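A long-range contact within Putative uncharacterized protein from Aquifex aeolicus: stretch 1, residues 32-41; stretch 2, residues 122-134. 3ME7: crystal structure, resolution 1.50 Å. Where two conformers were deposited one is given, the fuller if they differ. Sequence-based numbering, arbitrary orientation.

Stretch 1 32-41: ILSPIYTHCR
Stretch 2, residues 122-134: NDFIHPNVVVVLS

Strand 32-36 runs antiparallel to strand 129-133, their N-to-C directions 154° apart and their axes 4.7 Å apart at closest approach, in extended conformation (phi near -110°, psi near 125° at Ile-32 and Leu-33). Leu-33 faces Val-131 in a hydrogen-bonded pair: Leu-33 N donates to Val-131 O at 2.8 Å, and Val-131 N to Leu-33 O at 2.9 Å, both nearly linear. Ile-32 faces Val-132 in the adjoining non-hydrogen-bonded pair, CA to CA 4.7 Å.

Branched aliphatic side chains suit these buried strands, having no polar group to satisfy. Ile-32 (chi1 m, chi2 t) brings CG2 to 3.4 Å from CG1 of Val-130 (t). On the face shared by Leu-33 (m, t) and Val-131 (t), Leu-33 CD1 lies 3.8 Å from Leu-133 CD1.

Pro-35 has no amide hydrogen to donate, so the ladder cannot continue through its nitrogen; its CG packs 3.8 Å from Val-129 CG1. Water takes over here. One water lies 2.7 Å from Ser-34 OG (chi1 t), 2.9 Å from Pro-35 O and 2.7 Å from Val-129 O. A second accepts from Val-129 N at 3.0 Å and lies within hydrogen-bonding distance of Pro-35 O (3.0 Å) and Pro-127 O (2.8 Å).

Beyond the strand, a type I turn spans Tyr-37 to Cys-40, with Cys-40 N donating to Tyr-37 O at 3.1 Å. Tyr-37 (chi1 p, chi2 -73°) reaches across to strand 123-125, combining an apolar ring with a polar tip: its OH accepts from Phe-124 N at 3.1 Å and lies 3.0 Å from Asp-123 OD1. The edge of Phe-124 (m) meets the Tyr-37 face, centroids 5.0 Å apart and planes at 73°. His-126 (p) places CD2 3.9 Å from Tyr-37 CE1, near that ring's plane, while its ND1 donates to Pro-127 O at 2.8 Å.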

# COMPACT_ATOMS: atom_id res chain seq x y z
N ILE A 32 1.66 4.67 -2.79
CA ILE A 32 0.91 3.50 -3.27
C ILE A 32 0.92 2.44 -2.15
O ILE A 32 1.99 1.95 -1.78
CB ILE A 32 1.51 2.94 -4.56
CG1 ILE A 32 1.43 3.99 -5.69
CG2 ILE A 32 0.82 1.66 -4.98
CD1 ILE A 32 2.16 3.58 -6.99
N LEU A 33 -0.26 2.11 -1.66
CA LEU A 33 -0.43 1.21 -0.50
C LEU A 33 -0.96 -0.13 -0.96
O LEU A 33 -1.96 -0.18 -1.66
CB LEU A 33 -1.45 1.77 0.51
CG LEU A 33 -1.18 3.02 1.33
CD1 LEU A 33 -2.39 3.30 2.23
CD2 LEU A 33 0.06 2.83 2.18
N SER A 34 -0.32 -1.21 -0.52
CA SER A 34 -0.73 -2.57 -0.92
C SER A 34 -0.92 -3.49 0.31
O SER A 34 0.07 -4.00 0.84
CB SER A 34 0.30 -3.18 -1.89
OG SER A 34 0.05 -4.53 -2.21
N PRO A 35 -2.17 -3.67 0.78
CA PRO A 35 -2.39 -4.60 1.89
C PRO A 35 -2.26 -6.05 1.45
O PRO A 35 -2.87 -6.46 0.46
CB PRO A 35 -3.83 -4.35 2.34
CG PRO A 35 -4.48 -3.51 1.26
CD PRO A 35 -3.37 -2.92 0.38
N ILE A 36 -1.45 -6.81 2.19
CA ILE A 36 -1.25 -8.23 1.96
C ILE A 36 -1.14 -8.91 3.33
O ILE A 36 -1.25 -8.25 4.36
CB ILE A 36 0.02 -8.52 1.08
CG1 ILE A 36 1.29 -7.85 1.65
CG2 ILE A 36 -0.22 -8.05 -0.38
CD1 ILE A 36 1.94 -8.55 2.78
N TYR A 37 -0.92 -10.23 3.36
CA TYR A 37 -0.34 -10.84 4.56
C TYR A 37 0.76 -11.81 4.16
O TYR A 37 0.76 -12.29 3.03
CB TYR A 37 -1.38 -11.49 5.50
CG TYR A 37 -2.23 -12.59 4.92
CD1 TYR A 37 -3.26 -12.31 4.01
CD2 TYR A 37 -2.06 -13.91 5.33
CE1 TYR A 37 -4.06 -13.31 3.53
CE2 TYR A 37 -2.86 -14.92 4.84
CZ TYR A 37 -3.85 -14.61 3.93
OH TYR A 37 -4.65 -15.61 3.43
N THR A 38 1.71 -12.06 5.05
CA THR A 38 2.99 -12.65 4.62
C THR A 38 2.89 -14.14 4.32
O THR A 38 3.68 -14.66 3.53
CB THR A 38 4.19 -12.34 5.55
OG1 THR A 38 4.06 -13.03 6.80
CG2 THR A 38 4.34 -10.83 5.79
N HIS A 39 1.91 -14.80 4.92
CA HIS A 39 1.69 -16.22 4.67
C HIS A 39 0.63 -16.46 3.60
O HIS A 39 0.18 -17.57 3.40
CB HIS A 39 1.34 -16.95 5.96
CG HIS A 39 2.45 -16.98 6.95
ND1 HIS A 39 3.51 -17.85 6.85
CD2 HIS A 39 2.65 -16.26 8.08
CE1 HIS A 39 4.33 -17.65 7.87
NE2 HIS A 39 3.84 -16.69 8.63
N CYS A 40 0.27 -15.39 2.88
CA CYS A 40 -0.78 -15.42 1.86
C CYS A 40 -0.23 -16.06 0.58
O CYS A 40 0.62 -15.47 -0.10
CB CYS A 40 -1.23 -13.99 1.63
SG CYS A 40 -2.54 -13.56 0.44
N ARG A 41 -0.69 -17.26 0.26
CA ARG A 41 -0.20 -17.94 -0.94
C ARG A 41 -1.14 -17.85 -2.15
O ARG A 41 -0.81 -18.35 -3.22
CB ARG A 41 0.18 -19.38 -0.64
CG ARG A 41 1.58 -19.49 -0.04
CD ARG A 41 1.99 -20.91 0.22
NE ARG A 41 1.07 -21.59 1.13
CZ ARG A 41 0.36 -22.68 0.82
NH1 ARG A 41 0.46 -23.23 -0.38
NH2 ARG A 41 -0.45 -23.21 1.73
N ASN A 122 -7.44 -21.54 7.71
CA ASN A 122 -6.16 -21.02 8.20
C ASN A 122 -5.70 -19.76 7.47
O ASN A 122 -4.63 -19.21 7.76
CB ASN A 122 -5.09 -22.11 8.12
CG ASN A 122 -4.19 -22.10 9.33
OD1 ASN A 122 -4.36 -22.92 10.24
ND2 ASN A 122 -3.25 -21.16 9.38
N ASP A 123 -6.51 -19.31 6.52
CA ASP A 123 -6.21 -18.11 5.77
C ASP A 123 -7.28 -17.06 5.97
O ASP A 123 -8.19 -17.24 6.79
CB ASP A 123 -6.02 -18.43 4.29
CG ASP A 123 -4.70 -19.11 4.02
OD1 ASP A 123 -3.65 -18.42 4.06
OD2 ASP A 123 -4.72 -20.33 3.78
N PHE A 124 -7.17 -15.97 5.22
CA PHE A 124 -8.12 -14.89 5.30
C PHE A 124 -8.85 -14.72 3.97
O PHE A 124 -8.28 -14.99 2.92
CB PHE A 124 -7.40 -13.59 5.64
CG PHE A 124 -6.82 -13.55 7.02
CD1 PHE A 124 -7.63 -13.74 8.15
CD2 PHE A 124 -5.46 -13.29 7.20
CE1 PHE A 124 -7.08 -13.69 9.44
CE2 PHE A 124 -4.91 -13.23 8.48
CZ PHE A 124 -5.73 -13.43 9.60
N ILE A 125 -10.11 -14.30 4.05
CA ILE A 125 -10.86 -13.80 2.89
C ILE A 125 -10.77 -12.28 2.98
O ILE A 125 -11.00 -11.72 4.05
CB ILE A 125 -12.33 -14.27 2.97
CG1 ILE A 125 -12.43 -15.76 2.62
CG2 ILE A 125 -13.24 -13.47 2.01
CD1 ILE A 125 -13.77 -16.37 2.96
N HIS A 126 -10.42 -11.63 1.88
CA HIS A 126 -10.13 -10.20 1.88
C HIS A 126 -10.25 -9.65 0.46
O HIS A 126 -10.17 -10.41 -0.51
CB HIS A 126 -8.71 -9.94 2.44
CG HIS A 126 -7.63 -10.55 1.60
ND1 HIS A 126 -7.02 -9.86 0.58
CD2 HIS A 126 -7.08 -11.79 1.61
CE1 HIS A 126 -6.13 -10.65 -0.01
NE2 HIS A 126 -6.15 -11.82 0.59
N PRO A 127 -10.47 -8.33 0.33
CA PRO A 127 -10.39 -7.71 -1.00
C PRO A 127 -8.97 -7.63 -1.56
O PRO A 127 -7.98 -7.61 -0.81
CB PRO A 127 -10.95 -6.30 -0.79
CG PRO A 127 -10.86 -6.04 0.66
CD PRO A 127 -10.81 -7.35 1.39
N ASN A 128 -8.92 -7.56 -2.87
CA ASN A 128 -7.67 -7.29 -3.60
C ASN A 128 -7.66 -5.83 -3.99
O ASN A 128 -8.39 -5.43 -4.88
CB ASN A 128 -7.58 -8.18 -4.85
CG ASN A 128 -7.67 -9.66 -4.52
OD1 ASN A 128 -7.04 -10.14 -3.58
ND2 ASN A 128 -8.47 -10.39 -5.26
N VAL A 129 -6.83 -5.04 -3.32
CA VAL A 129 -6.88 -3.61 -3.53
C VAL A 129 -5.50 -2.96 -3.41
O VAL A 129 -4.68 -3.40 -2.60
CB VAL A 129 -7.89 -2.92 -2.56
CG1 VAL A 129 -7.41 -3.03 -1.11
CG2 VAL A 129 -8.10 -1.45 -2.97
N VAL A 130 -5.27 -1.94 -4.23
CA VAL A 130 -4.14 -1.05 -4.06
C VAL A 130 -4.73 0.33 -3.91
O VAL A 130 -5.69 0.69 -4.60
CB VAL A 130 -3.19 -1.15 -5.29
CG1 VAL A 130 -2.14 -0.04 -5.29
CG2 VAL A 130 -2.49 -2.50 -5.27
N VAL A 131 -4.21 1.11 -2.96
CA VAL A 131 -4.78 2.41 -2.65
C VAL A 131 -3.73 3.45 -3.00
O VAL A 131 -2.54 3.28 -2.70
CB VAL A 131 -5.16 2.55 -1.15
CG1 VAL A 131 -5.94 3.86 -0.91
CG2 VAL A 131 -6.01 1.37 -0.67
N VAL A 132 -4.17 4.55 -3.62
CA VAL A 132 -3.24 5.60 -4.00
C VAL A 132 -3.57 6.88 -3.24
O VAL A 132 -4.68 7.38 -3.33
CB VAL A 132 -3.21 5.85 -5.53
CG1 VAL A 132 -2.09 6.85 -5.85
CG2 VAL A 132 -2.94 4.54 -6.27
N LEU A 133 -2.59 7.37 -2.48
CA LEU A 133 -2.74 8.59 -1.68
C LEU A 133 -2.00 9.78 -2.27
O LEU A 133 -0.96 9.64 -2.92
CB LEU A 133 -2.20 8.38 -0.27
CG LEU A 133 -2.51 7.06 0.45
CD1 LEU A 133 -1.83 7.07 1.82
CD2 LEU A 133 -4.00 6.92 0.60
N SER A 134 -2.55 10.96 -2.01
CA SER A 134 -1.90 12.21 -2.36
C SER A 134 -0.70 12.40 -1.43
O SER A 134 -0.57 11.70 -0.42
CB SER A 134 -2.88 13.36 -2.16
OG SER A 134 -3.01 13.66 -0.78
O HOH W 1 -2.60 -5.08 -2.02
O HOH W 2 -5.43 -6.48 -1.03